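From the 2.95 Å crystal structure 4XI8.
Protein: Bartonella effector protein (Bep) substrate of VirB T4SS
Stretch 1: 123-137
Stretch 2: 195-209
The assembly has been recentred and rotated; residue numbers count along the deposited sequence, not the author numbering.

Stretch 1, residues 123-137: SRKEFIHEVSTVFIL
Stretch 2 (195-209) NITPMLHLFEDISNP

A helix from Arg124 that runs on past Leu137 packs against a second helix of the same chain, ending at Ile206. Their axes are 9.3 Å apart at closest approach and their N-to-C directions lie at 127°, so the pairing runs steeply crossed but more antiparallel than parallel. The register follows: Arg124 CA lies 7.9 Å from Ser207 CA, Ile128 CA 6.0 Å from Phe203 CA, and Ser132 CA 6.2 Å from Met199 CA. Phi/psi stay mostly near -65/-40, with psi -59° at Leu202 and -27° at Phe203.

Ser123 (chi1 p, phi/psi -77/165) is the N-cap before the first helix: its OG accepts a capping bond from Glu126 N at 3.2 Å and also donates to Glu126 OE1 at 3.1 Å. Before the second helix, Asn195 (chi1 t) caps through OD1, accepting a weak bond from Thr197 N at 3.4 Å.

The centre is a knob in a hole. Phe203 (chi1 m, chi2 -72°) points toward the first helix and sits among Ile128, Val131, Ser132 and Phe135. Val131 (t) lays CG1 over one face of its ring, 3.6 Å from Phe203 CE1. The ring's edge meets the face of Phe135 (t, chi2 80°), with centroids 5.5 Å apart, planes at 79°, and Phe203 CZ 3.8 Å from Phe135 CG. Met199 CE reaches the edge of the Phe135 ring, 3.5 Å from Phe135 CE2. Ile136 (m,t) extends this apolar strip, its CD1 3.7 Å from Met199 CG and 3.9 Å from Ile196 CG2.

Toward the N-terminal end of the first helix, Ile128 (m,t) places CG2 3.9 Å from Phe203 CB and CD1 3.6 Å from Glu204 CA. Leu200 (m,t) sets CD2 over the poorly ordered His129 ring.

The buried hydroxyls are satisfied within their own stretches. Ser132 (m) donates OG to Ile128 O at 2.5 Å, which lets a hydroxyl sit 3.2 Å from Phe203 CD2 without an unmet donor. Ser207 (p), the first residue to leave helical geometry, likewise donates OG to Phe203 O at 2.8 Å. At the exposed margin, His129 ND1 donates to Lys125 O at 3.0 Å.

The hydrogen bonds between the stretches come from Arg124 (t,t, chi3 122°). Its NH2 donates to Glu204 O at 3.3 Å, a carbonyl with no backbone donor within the stretch, and its NE, weakly, to Ser207 O at 3.4 Å; both oxygens lie at the guanidinium edge. The rule: an aromatic knob, hydroxyls tied to their own backbone, and one arginine donating to two backbone carbonyls.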

ATOM      1  N   SER A 123       0.857 -13.490  30.347  1.00 53.84           N
ATOM      2  CA  SER A 123       0.625 -14.352  29.199  1.00 62.36           C
ATOM      3  C   SER A 123       0.181 -13.480  28.034  1.00 77.97           C
ATOM      4  O   SER A 123      -0.190 -12.323  28.230  1.00 74.50           O
ATOM      5  CB  SER A 123      -0.424 -15.421  29.508  1.00 69.19           C
ATOM      6  OG  SER A 123      -1.666 -14.831  29.849  1.00 71.74           O
ATOM      7  N   ARG A 124       0.222 -14.027  26.824  1.00 73.46           N
ATOM      8  CA  ARG A 124      -0.132 -13.249  25.645  1.00 70.08           C
ATOM      9  C   ARG A 124      -1.614 -12.886  25.705  1.00 73.25           C
ATOM     10  O   ARG A 124      -2.005 -11.777  25.347  1.00 64.81           O
ATOM     11  CB  ARG A 124       0.205 -14.016  24.362  1.00 65.49           C
ATOM     12  CG  ARG A 124       0.367 -13.128  23.135  1.00 72.24           C
ATOM     13  CD  ARG A 124       0.697 -13.935  21.886  1.00 88.73           C
ATOM     14  NE  ARG A 124      -0.276 -13.745  20.815  1.00 99.67           N
ATOM     15  CZ  ARG A 124      -1.422 -14.411  20.712  1.00 99.32           C
ATOM     16  NH1 ARG A 124      -1.749 -15.320  21.622  1.00105.92           N
ATOM     17  NH2 ARG A 124      -2.238 -14.167  19.695  1.00 82.69           N
ATOM     18  N   LYS A 125      -2.430 -13.826  26.175  1.00 78.90           N
ATOM     19  CA  LYS A 125      -3.861 -13.593  26.348  1.00 76.43           C
ATOM     20  C   LYS A 125      -4.138 -12.491  27.371  1.00 73.24           C
ATOM     21  O   LYS A 125      -4.998 -11.636  27.154  1.00 58.69           O
ATOM     22  CB  LYS A 125      -4.565 -14.884  26.772  1.00 49.96           C
ATOM     23  N   GLU A 126      -3.410 -12.517  28.483  1.00 74.76           N
ATOM     24  CA  GLU A 126      -3.563 -11.505  29.525  1.00 75.54           C
ATOM     25  C   GLU A 126      -3.086 -10.147  29.034  1.00 69.32           C
ATOM     26  O   GLU A 126      -3.664  -9.114  29.372  1.00 61.29           O
ATOM     27  CB  GLU A 126      -2.786 -11.896  30.784  1.00 92.47           C
ATOM     28  CG  GLU A 126      -3.486 -12.898  31.683  1.00 94.50           C
ATOM     29  CD  GLU A 126      -2.672 -13.226  32.918  1.00 94.49           C
ATOM     30  OE1 GLU A 126      -1.787 -14.103  32.832  1.00 81.21           O
ATOM     31  OE2 GLU A 126      -2.910 -12.601  33.974  1.00108.16           O
ATOM     32  N   PHE A 127      -2.023 -10.161  28.238  1.00 78.45           N
ATOM     33  CA  PHE A 127      -1.441  -8.941  27.697  1.00 60.32           C
ATOM     34  C   PHE A 127      -2.430  -8.209  26.796  1.00 56.90           C
ATOM     35  O   PHE A 127      -2.534  -6.984  26.840  1.00 55.04           O
ATOM     36  CB  PHE A 127      -0.159  -9.262  26.928  1.00 47.83           C
ATOM     37  CG  PHE A 127       0.516  -8.059  26.342  1.00 50.19           C
ATOM     38  CD1 PHE A 127       1.299  -7.236  27.133  1.00 47.40           C
ATOM     39  CD2 PHE A 127       0.372  -7.753  24.998  1.00 60.26           C
ATOM     40  CE1 PHE A 127       1.924  -6.126  26.596  1.00 67.25           C
ATOM     41  CE2 PHE A 127       0.993  -6.645  24.456  1.00 58.17           C
ATOM     42  CZ  PHE A 127       1.772  -5.832  25.255  1.00 66.22           C
ATOM     43  N   ILE A 128      -3.154  -8.970  25.980  1.00 67.10           N
ATOM     44  CA  ILE A 128      -4.133  -8.405  25.057  1.00 45.89           C
ATOM     45  C   ILE A 128      -5.272  -7.698  25.787  1.00 56.80           C
ATOM     46  O   ILE A 128      -5.652  -6.584  25.426  1.00 55.51           O
ATOM     47  CB  ILE A 128      -4.722  -9.497  24.141  1.00 45.56           C
ATOM     48  CG1 ILE A 128      -3.629 -10.085  23.249  1.00 45.07           C
ATOM     49  CG2 ILE A 128      -5.852  -8.936  23.292  1.00 55.59           C
ATOM     50  CD1 ILE A 128      -4.045 -11.346  22.529  1.00 77.81           C
ATOM     51  N   HIS A 129      -5.805  -8.339  26.823  1.00 72.16           N
ATOM     52  CA  HIS A 129      -6.917  -7.775  27.582  1.00 82.01           C
ATOM     53  C   HIS A 129      -6.498  -6.544  28.378  1.00 81.34           C
ATOM     54  O   HIS A 129      -7.327  -5.692  28.697  1.00 99.21           O
ATOM     55  CB  HIS A 129      -7.515  -8.823  28.524  1.00 95.36           C
ATOM     56  CG  HIS A 129      -8.398  -9.819  27.839  1.00107.93           C
ATOM     57  ND1 HIS A 129      -7.910 -10.782  26.981  1.00111.39           N
ATOM     58  CD2 HIS A 129      -9.738 -10.000  27.884  1.00116.87           C
ATOM     59  CE1 HIS A 129      -8.911 -11.514  26.529  1.00116.10           C
ATOM     60  NE2 HIS A 129     -10.034 -11.061  27.062  1.00122.25           N
ATOM     61  N   GLU A 130      -5.211  -6.449  28.689  1.00 54.94           N
ATOM     62  CA  GLU A 130      -4.704  -5.330  29.472  1.00 55.54           C
ATOM     63  C   GLU A 130      -4.390  -4.132  28.586  1.00 64.23           C
ATOM     64  O   GLU A 130      -4.666  -2.990  28.953  1.00 71.02           O
ATOM     65  CB  GLU A 130      -3.459  -5.745  30.258  1.00 56.54           C
ATOM     66  CG  GLU A 130      -3.740  -6.649  31.450  1.00 81.27           C
ATOM     67  CD  GLU A 130      -4.470  -5.933  32.572  1.00 94.21           C
ATOM     68  OE1 GLU A 130      -4.472  -4.684  32.587  1.00 87.99           O
ATOM     69  OE2 GLU A 130      -5.043  -6.621  33.443  1.00100.31           O
ATOM     70  N   VAL A 131      -3.817  -4.392  27.417  1.00 57.10           N
ATOM     71  CA  VAL A 131      -3.465  -3.324  26.493  1.00 49.20           C
ATOM     72  C   VAL A 131      -4.715  -2.723  25.857  1.00 57.50           C
ATOM     73  O   VAL A 131      -4.821  -1.504  25.707  1.00 62.63           O
ATOM     74  CB  VAL A 131      -2.511  -3.834  25.389  1.00 47.49           C
ATOM     75  CG1 VAL A 131      -2.364  -2.805  24.277  1.00 43.43           C
ATOM     76  CG2 VAL A 131      -1.160  -4.171  25.985  1.00 55.91           C
ATOM     77  N   SER A 132      -5.666  -3.581  25.503  1.00 47.65           N
ATOM     78  CA  SER A 132      -6.899  -3.140  24.858  1.00 43.99           C
ATOM     79  C   SER A 132      -7.693  -2.172  25.730  1.00 46.14           C
ATOM     80  O   SER A 132      -8.227  -1.181  25.239  1.00 57.54           O
ATOM     81  CB  SER A 132      -7.774  -4.342  24.497  1.00 46.44           C
ATOM     82  OG  SER A 132      -7.049  -5.292  23.736  1.00 68.98           O
ATOM     83  N   THR A 133      -7.755  -2.456  27.026  1.00 56.04           N
ATOM     84  CA  THR A 133      -8.496  -1.616  27.961  1.00 46.39           C
ATOM     85  C   THR A 133      -7.879  -0.227  28.091  1.00 54.43           C
ATOM     86  O   THR A 133      -8.581   0.783  28.025  1.00 61.04           O
ATOM     87  CB  THR A 133      -8.574  -2.266  29.354  1.00 52.46           C
ATOM     88  OG1 THR A 133      -9.240  -3.530  29.255  1.00 58.47           O
ATOM     89  CG2 THR A 133      -9.337  -1.372  30.319  1.00 48.61           C
ATOM     90  N   VAL A 134      -6.563  -0.182  28.269  1.00 55.70           N
ATOM     91  CA  VAL A 134      -5.855   1.083  28.415  1.00 57.30           C
ATOM     92  C   VAL A 134      -5.883   1.878  27.112  1.00 51.02           C
ATOM     93  O   VAL A 134      -5.993   3.106  27.128  1.00 52.78           O
ATOM     94  CB  VAL A 134      -4.393   0.857  28.854  1.00 65.51           C
ATOM     95  CG1 VAL A 134      -3.684   2.184  29.061  1.00 67.04           C
ATOM     96  CG2 VAL A 134      -4.349   0.027  30.126  1.00 47.76           C
ATOM     97  N   PHE A 135      -5.796   1.176  25.987  1.00 43.76           N
ATOM     98  CA  PHE A 135      -5.821   1.821  24.679  1.00 42.45           C
ATOM     99  C   PHE A 135      -7.164   2.509  24.439  1.00 46.80           C
ATOM    100  O   PHE A 135      -7.215   3.643  23.962  1.00 41.42           O
ATOM    101  CB  PHE A 135      -5.543   0.803  23.570  1.00 48.53           C
ATOM    102  CG  PHE A 135      -5.374   1.419  22.210  1.00 52.02           C
ATOM    103  CD1 PHE A 135      -4.173   2.006  21.847  1.00 53.87           C
ATOM    104  CD2 PHE A 135      -6.412   1.408  21.294  1.00 47.40           C
ATOM    105  CE1 PHE A 135      -4.011   2.573  20.599  1.00 47.21           C
ATOM    106  CE2 PHE A 135      -6.255   1.974  20.043  1.00 42.49           C
ATOM    107  CZ  PHE A 135      -5.054   2.556  19.695  1.00 51.32           C
ATOM    108  N   ILE A 136      -8.247   1.817  24.780  1.00 46.07           N
ATOM    109  CA  ILE A 136      -9.590   2.368  24.631  1.00 42.40           C
ATOM    110  C   ILE A 136      -9.782   3.568  25.551  1.00 58.01           C
ATOM    111  O   ILE A 136     -10.334   4.591  25.144  1.00 54.96           O
ATOM    112  CB  ILE A 136     -10.669   1.307  24.933  1.00 43.03           C
ATOM    113  CG1 ILE A 136     -10.628   0.194  23.884  1.00 58.32           C
ATOM    114  CG2 ILE A 136     -12.051   1.937  24.956  1.00 47.99           C
ATOM    115  CD1 ILE A 136     -11.527  -0.979  24.206  1.00 49.96           C
ATOM    116  N   LEU A 137      -9.317   3.438  26.790  1.00 48.54           N
ATOM    117  CA  LEU A 137      -9.411   4.524  27.759  1.00 52.10           C
ATOM    118  C   LEU A 137      -8.603   5.733  27.303  1.00 64.73           C
ATOM    119  O   LEU A 137      -9.020   6.876  27.486  1.00 80.73           O
ATOM    120  CB  LEU A 137      -8.933   4.065  29.137  1.00 59.41           C
ATOM    121  CG  LEU A 137      -8.995   5.122  30.242  1.00 56.33           C
ATOM    122  CD1 LEU A 137     -10.413   5.648  30.406  1.00 47.19           C
ATOM    123  CD2 LEU A 137      -8.470   4.562  31.555  1.00 59.43           C
ATOM    124  N   ASN A 195     -18.645  -2.481  23.343  1.00 74.41           N
ATOM    125  CA  ASN A 195     -18.158  -3.726  22.761  1.00 73.06           C
ATOM    126  C   ASN A 195     -16.647  -3.712  22.545  1.00 71.21           C
ATOM    127  O   ASN A 195     -16.152  -3.126  21.581  1.00 69.46           O
ATOM    128  CB  ASN A 195     -18.868  -4.005  21.436  1.00 68.91           C
ATOM    129  CG  ASN A 195     -18.635  -5.415  20.935  1.00 80.17           C
ATOM    130  OD1 ASN A 195     -18.274  -6.305  21.704  1.00 87.48           O
ATOM    131  ND2 ASN A 195     -18.840  -5.626  19.640  1.00 80.21           N
ATOM    132  N   ILE A 196     -15.920  -4.367  23.445  1.00 61.50           N
ATOM    133  CA  ILE A 196     -14.463  -4.415  23.373  1.00 66.47           C
ATOM    134  C   ILE A 196     -13.977  -5.578  22.510  1.00 74.41           C
ATOM    135  O   ILE A 196     -12.779  -5.723  22.267  1.00 42.17           O
ATOM    136  CB  ILE A 196     -13.833  -4.537  24.771  1.00 52.07           C
ATOM    137  CG1 ILE A 196     -14.188  -5.884  25.400  1.00 53.91           C
ATOM    138  CG2 ILE A 196     -14.288  -3.390  25.658  1.00 55.69           C
ATOM    139  CD1 ILE A 196     -13.428  -6.182  26.674  1.00 65.37           C
ATOM    140  N   THR A 197     -14.915  -6.410  22.066  1.00 61.18           N
ATOM    141  CA  THR A 197     -14.595  -7.583  21.253  1.00 56.28           C
ATOM    142  C   THR A 197     -13.824  -7.253  19.961  1.00 65.45           C
ATOM    143  O   THR A 197     -12.871  -7.959  19.628  1.00 76.33           O
ATOM    144  CB  THR A 197     -15.875  -8.374  20.889  1.00 56.28           C
ATOM    145  OG1 THR A 197     -16.622  -8.656  22.078  1.00 76.80           O
ATOM    146  CG2 THR A 197     -15.520  -9.680  20.196  1.00 45.94           C
ATOM    147  N   PRO A 198     -14.224  -6.193  19.225  1.00 60.15           N
ATOM    148  CA  PRO A 198     -13.405  -5.865  18.050  1.00 58.69           C
ATOM    149  C   PRO A 198     -11.983  -5.437  18.411  1.00 57.27           C
ATOM    150  O   PRO A 198     -11.053  -5.714  17.654  1.00 52.72           O
ATOM    151  CB  PRO A 198     -14.169  -4.707  17.401  1.00 64.64           C
ATOM    152  CG  PRO A 198     -15.569  -4.885  17.853  1.00 77.12           C
ATOM    153  CD  PRO A 198     -15.454  -5.380  19.261  1.00 76.99           C
ATOM    154  N   MET A 199     -11.822  -4.769  19.550  1.00 61.87           N
ATOM    155  CA  MET A 199     -10.501  -4.348  20.005  1.00 43.60           C
ATOM    156  C   MET A 199      -9.637  -5.539  20.395  1.00 46.13           C
ATOM    157  O   MET A 199      -8.441  -5.568  20.107  1.00 57.34           O
ATOM    158  CB  MET A 199     -10.620  -3.382  21.184  1.00 42.25           C
ATOM    159  CG  MET A 199     -10.520  -1.924  20.784  1.00 57.30           C
ATOM    160  SD  MET A 199      -8.923  -1.553  20.036  1.00 48.35           S
ATOM    161  CE  MET A 199      -9.202   0.125  19.485  1.00 53.38           C
ATOM    162  N   LEU A 200     -10.247  -6.516  21.059  1.00 48.85           N
ATOM    163  CA  LEU A 200      -9.549  -7.740  21.433  1.00 37.49           C
ATOM    164  C   LEU A 200      -9.068  -8.487  20.195  1.00 65.66           C
ATOM    165  O   LEU A 200      -7.943  -8.983  20.156  1.00 73.91           O
ATOM    166  CB  LEU A 200     -10.453  -8.640  22.277  1.00 40.66           C
ATOM    167  CG  LEU A 200     -10.828  -8.115  23.665  1.00 49.82           C
ATOM    168  CD1 LEU A 200     -11.805  -9.058  24.349  1.00 54.70           C
ATOM    169  CD2 LEU A 200      -9.585  -7.912  24.519  1.00 39.32           C
ATOM    170  N   HIS A 201      -9.931  -8.561  19.187  1.00 60.66           N
ATOM    171  CA  HIS A 201      -9.592  -9.205  17.922  1.00 59.11           C
ATOM    172  C   HIS A 201      -8.434  -8.505  17.218  1.00 56.74           C
ATOM    173  O   HIS A 201      -7.593  -9.154  16.596  1.00 53.03           O
ATOM    174  CB  HIS A 201     -10.810  -9.240  16.997  1.00 53.88           C
ATOM    175  CG  HIS A 201     -11.882 -10.181  17.444  1.00 52.82           C
ATOM    176  ND1 HIS A 201     -13.092 -10.297  16.794  1.00 54.19           N
ATOM    177  CD2 HIS A 201     -11.927 -11.058  18.479  1.00 59.74           C
ATOM    178  CE1 HIS A 201     -13.835 -11.201  17.407  1.00 63.67           C
ATOM    179  NE2 HIS A 201     -13.153 -11.676  18.430  1.00 67.65           N
ATOM    180  N   LEU A 202      -8.399  -7.180  17.318  1.00 50.64           N
ATOM    181  CA  LEU A 202      -7.349  -6.393  16.684  1.00 49.49           C
ATOM    182  C   LEU A 202      -5.984  -6.730  17.272  1.00 51.29           C
ATOM    183  O   LEU A 202      -5.084  -7.168  16.558  1.00 55.66           O
ATOM    184  CB  LEU A 202      -7.641  -4.895  16.834  1.00 44.94           C
ATOM    185  CG  LEU A 202      -6.843  -3.890  15.996  1.00 34.44           C
ATOM    186  CD1 LEU A 202      -7.689  -2.659  15.718  1.00 35.54           C
ATOM    187  CD2 LEU A 202      -5.544  -3.487  16.682  1.00 39.85           C
ATOM    188  N   PHE A 203      -5.846  -6.542  18.580  1.00 51.53           N
ATOM    189  CA  PHE A 203      -4.578  -6.765  19.266  1.00 54.04           C
ATOM    190  C   PHE A 203      -4.138  -8.226  19.225  1.00 45.76           C
ATOM    191  O   PHE A 203      -2.945  -8.522  19.291  1.00 32.01           O
ATOM    192  CB  PHE A 203      -4.670  -6.276  20.712  1.00 32.94           C
ATOM    193  CG  PHE A 203      -4.541  -4.786  20.849  1.00 43.49           C
ATOM    194  CD1 PHE A 203      -3.317  -4.165  20.659  1.00 39.79           C
ATOM    195  CD2 PHE A 203      -5.643  -4.006  21.153  1.00 48.01           C
ATOM    196  CE1 PHE A 203      -3.194  -2.793  20.777  1.00 38.97           C
ATOM    197  CE2 PHE A 203      -5.526  -2.633  21.273  1.00 54.03           C
ATOM    198  CZ  PHE A 203      -4.301  -2.026  21.085  1.00 41.52           C
ATOM    199  N   GLU A 204      -5.100  -9.137  19.116  1.00 49.71           N
ATOM    200  CA  GLU A 204      -4.789 -10.561  19.063  1.00 59.78           C
ATOM    201  C   GLU A 204      -4.121 -10.916  17.739  1.00 65.09           C
ATOM    202  O   GLU A 204      -3.185 -11.716  17.699  1.00 72.64           O
ATOM    203  CB  GLU A 204      -6.056 -11.397  19.256  1.00 67.20           C
ATOM    204  CG  GLU A 204      -5.802 -12.884  19.426  1.00 76.04           C
ATOM    205  CD  GLU A 204      -7.078 -13.668  19.661  1.00 92.46           C
ATOM    206  OE1 GLU A 204      -6.994 -14.901  19.849  1.00101.95           O
ATOM    207  OE2 GLU A 204      -8.165 -13.053  19.658  1.00100.38           O
ATOM    208  N   ASP A 205      -4.606 -10.316  16.657  1.00 55.26           N
ATOM    209  CA  ASP A 205      -4.006 -10.500  15.341  1.00 48.48           C
ATOM    210  C   ASP A 205      -2.639  -9.829  15.284  1.00 44.17           C
ATOM    211  O   ASP A 205      -1.696 -10.354  14.691  1.00 36.98           O
ATOM    212  CB  ASP A 205      -4.913  -9.932  14.247  1.00 44.22           C
ATOM    213  CG  ASP A 205      -6.231 -10.672  14.136  1.00 48.76           C
ATOM    214  OD1 ASP A 205      -6.349 -11.774  14.711  1.00 59.29           O
ATOM    215  OD2 ASP A 205      -7.151 -10.150  13.470  1.00 60.50           O
ATOM    216  N   ILE A 206      -2.551  -8.664  15.914  1.00 49.56           N
ATOM    217  CA  ILE A 206      -1.346  -7.843  15.895  1.00 52.06           C
ATOM    218  C   ILE A 206      -0.185  -8.470  16.666  1.00 49.53           C
ATOM    219  O   ILE A 206       0.969  -8.384  16.242  1.00 54.91           O
ATOM    220  CB  ILE A 206      -1.654  -6.436  16.458  1.00 70.87           C
ATOM    221  CG1 ILE A 206      -2.580  -5.688  15.504  1.00 64.16           C
ATOM    222  CG2 ILE A 206      -0.392  -5.637  16.663  1.00 85.76           C
ATOM    223  CD1 ILE A 206      -2.218  -5.877  14.054  1.00 53.28           C
ATOM    224  N   SER A 207      -0.491  -9.122  17.782  1.00 50.82           N
ATOM    225  CA  SER A 207       0.544  -9.732  18.609  1.00 46.70           C
ATOM    226  C   SER A 207       0.890 -11.141  18.131  1.00 58.06           C
ATOM    227  O   SER A 207       1.663 -11.853  18.772  1.00 71.69           O
ATOM    228  CB  SER A 207       0.105  -9.767  20.073  1.00 43.07           C
ATOM    229  OG  SER A 207      -1.130 -10.447  20.218  1.00 59.91           O
ATOM    230  N   ASN A 208       0.312 -11.534  17.000  1.00 50.14           N
ATOM    231  CA  ASN A 208       0.572 -12.844  16.409  1.00 43.61           C
ATOM    232  C   ASN A 208       1.369 -12.719  15.113  1.00 56.14           C
ATOM    233  O   ASN A 208       0.816 -12.352  14.077  1.00 62.13           O
ATOM    234  CB  ASN A 208      -0.743 -13.583  16.153  1.00 47.92           C
ATOM    235  CG  ASN A 208      -0.538 -15.058  15.850  1.00 47.88           C
ATOM    236  OD1 ASN A 208       0.557 -15.489  15.490  1.00 52.04           O
ATOM    237  ND2 ASN A 208      -1.602 -15.840  15.994  1.00 44.00           N
ATOM    238  N   PRO A 209       2.674 -13.028  15.172  1.00 49.77           N
ATOM    239  CA  PRO A 209       3.597 -12.920  14.035  1.00 48.49           C
ATOM    240  C   PRO A 209       3.115 -13.671  12.796  1.00 34.85           C
ATOM    241  O   PRO A 209       3.290 -13.179  11.682  1.00 39.39           O
ATOM    242  CB  PRO A 209       4.889 -13.543  14.575  1.00 34.12           C
ATOM    243  CG  PRO A 209       4.808 -13.346  16.046  1.00 43.48           C
ATOM    244  CD  PRO A 209       3.356 -13.500  16.389  1.00 36.80           C
TER